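Local coordinates for protein nitrite oxidoreductase subunit B (Kuenenia stuttgartiensis, PDB 7B04) that probably relays electrons through its iron-sulfur clusters between the catalytic subunit and the heme-bearing subunit of the anammox nitrite oxidoreductase complex, at residues A[114-118]-A[127-131]. Residue numbers count along the deposited sequence, not the author numbering.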
loop_
_atom_site.group_PDB
_atom_site.type_symbol
_atom_site.label_atom_id
_atom_site.label_comp_id
_atom_site.label_asym_id
_atom_site.label_seq_id
_atom_site.Cartn_x
_atom_site.Cartn_y
_atom_site.Cartn_z
ATOM N N ASP A 114 -16.434 28.704 22.064
ATOM C CA ASP A 114 -15.147 29.378 22.148
ATOM C C ASP A 114 -14.094 28.659 21.317
ATOM O O ASP A 114 -13.995 27.429 21.340
ATOM C CB ASP A 114 -14.680 29.467 23.602
ATOM C CG ASP A 114 -15.633 30.253 24.476
ATOM O OD1 ASP A 114 -16.416 31.060 23.933
ATOM O OD2 ASP A 114 -15.598 30.062 25.709
ATOM N N THR A 115 -13.319 29.440 20.570
ATOM C CA THR A 115 -12.192 28.920 19.818
ATOM C C THR A 115 -11.015 28.663 20.756
ATOM O O THR A 115 -11.028 29.040 21.932
ATOM C CB THR A 115 -11.784 29.893 18.713
ATOM O OG1 THR A 115 -11.125 31.028 19.291
ATOM C CG2 THR A 115 -13.006 30.366 17.948
ATOM N N ILE A 116 -9.987 27.995 20.226
ATOM C CA ILE A 116 -8.791 27.725 21.019
ATOM C C ILE A 116 -8.164 29.021 21.516
ATOM O O ILE A 116 -7.541 29.051 22.584
ATOM C CB ILE A 116 -7.785 26.884 20.208
ATOM C CG1 ILE A 116 -7.331 27.637 18.956
ATOM C CG2 ILE A 116 -8.393 25.542 19.834
ATOM C CD1 ILE A 116 -6.068 27.084 18.336
ATOM N N PHE A 117 -8.319 30.109 20.758
ATOM C CA PHE A 117 -7.830 31.406 21.212
ATOM C C PHE A 117 -8.703 31.961 22.330
ATOM O O PHE A 117 -8.189 32.476 23.331
ATOM C CB PHE A 117 -7.766 32.380 20.036
ATOM C CG PHE A 117 -7.098 31.815 18.816
ATOM C CD1 PHE A 117 -5.717 31.743 18.736
ATOM C CD2 PHE A 117 -7.851 31.351 17.750
ATOM C CE1 PHE A 117 -5.099 31.221 17.614
ATOM C CE2 PHE A 117 -7.241 30.829 16.626
ATOM C CZ PHE A 117 -5.863 30.763 16.558
ATOM N N GLU A 118 -10.026 31.866 22.176
ATOM C CA GLU A 118 -10.937 32.438 23.160
ATOM C C GLU A 118 -11.005 31.610 24.438
ATOM O O GLU A 118 -11.241 32.169 25.516
ATOM C CB GLU A 118 -12.332 32.589 22.550
ATOM C CG GLU A 118 -12.353 33.449 21.294
ATOM C CD GLU A 118 -13.658 33.341 20.530
ATOM O OE1 GLU A 118 -14.499 32.493 20.897
ATOM O OE2 GLU A 118 -13.842 34.107 19.560
ATOM N N GLN A 127 -1.372 32.360 27.639
ATOM C CA GLN A 127 -0.896 31.858 26.332
ATOM C C GLN A 127 -1.905 32.295 25.276
ATOM O O GLN A 127 -3.012 32.633 25.616
ATOM C CB GLN A 127 -0.686 30.351 26.324
ATOM C CG GLN A 127 0.023 29.827 27.543
ATOM C CD GLN A 127 1.506 29.907 27.371
ATOM O OE1 GLN A 127 1.998 30.042 26.281
ATOM N NE2 GLN A 127 2.228 29.816 28.456
ATOM N N TRP A 128 -1.500 32.294 24.024
ATOM C CA TRP A 128 -2.365 32.753 22.945
ATOM C C TRP A 128 -3.432 31.723 22.591
ATOM O O TRP A 128 -4.503 32.090 22.094
ATOM C CB TRP A 128 -1.523 33.113 21.724
ATOM C CG TRP A 128 -0.778 34.404 21.906
ATOM C CD1 TRP A 128 0.575 34.574 21.941
ATOM C CD2 TRP A 128 -1.352 35.705 22.092
ATOM N NE1 TRP A 128 0.881 35.900 22.129
ATOM C CE2 TRP A 128 -0.284 36.616 22.225
ATOM C CE3 TRP A 128 -2.662 36.187 22.160
ATOM C CZ2 TRP A 128 -0.488 37.981 22.417
ATOM C CZ3 TRP A 128 -2.863 37.543 22.345
ATOM C CH2 TRP A 128 -1.781 38.424 22.474
ATOM N N ALA A 129 -3.169 30.440 22.833
ATOM C CA ALA A 129 -4.140 29.405 22.510
ATOM C C ALA A 129 -3.910 28.192 23.400
ATOM O O ALA A 129 -2.804 27.973 23.900
ATOM C CB ALA A 129 -4.060 29.003 21.034
ATOM N N VAL A 130 -4.971 27.413 23.595
ATOM C CA VAL A 130 -4.864 26.149 24.312
ATOM C C VAL A 130 -4.211 25.120 23.401
ATOM O O VAL A 130 -4.319 25.187 22.171
ATOM C CB VAL A 130 -6.245 25.668 24.796
ATOM C CG1 VAL A 130 -6.630 26.366 26.087
ATOM C CG2 VAL A 130 -7.292 25.903 23.722
ATOM N N GLY A 131 -3.521 24.161 24.005
ATOM C CA GLY A 131 -2.881 23.127 23.223
ATOM C C GLY A 131 -2.020 22.236 24.092
ATOM O O GLY A 131 -2.066 22.294 25.324
#
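I116 lays its side chain along A129 and V130: its CD1 lies 3.9 Å from A129 CB, and its CB 3.7 Å from V130 CG2. F117 adds a third apolar contact, with its CD1 3.9 Å from A129 CB, so the alanine methyl touches both side chains. One backbone hydrogen bond and two CA-H...O contacts accompany this overlap. V130 N donates to I116 O at 3.2 Å with an N-H...O angle of 160°, and the same carbonyl receives a CA-H...O contact from A129 CA at 3.4 Å. A second such contact runs the other way, from F117 CA to W128 O (3.5 Å, 152° at the hydrogen); the same W128 O lies at the edge of the F117 ring, near its plane. F117 and A129 are the closest CA pair, 4.4 Å apart.

The helix start is held by a capping box: T115, the N-cap, accepts at OG1 from E118 N (3.2 Å, 161°) and weakly from F117 N (3.3 Å, 125°), while T115 N donates to E118 OE1 at 3.3 Å. The V130 N to I116 O bond and the apolar contacts join the first turn of the helix to the loop that follows its last turn, burying 211 Å² in total.

The contact lies near the redox centres; the F117 side chain is about 7 Å from a bound [4Fe-4S] cluster. W128 turns its indole away from 114-118, and its ring meets F88 of subunit C edge-to-face. Y15 packs edge-to-face with F117, E118 forms a salt bridge with R11 of strand 11-14, and Q217 of helix 213-217 borders A129, so the start of helix 116-123 meets strand 11-14 while the trailing loop meets helix 213-217.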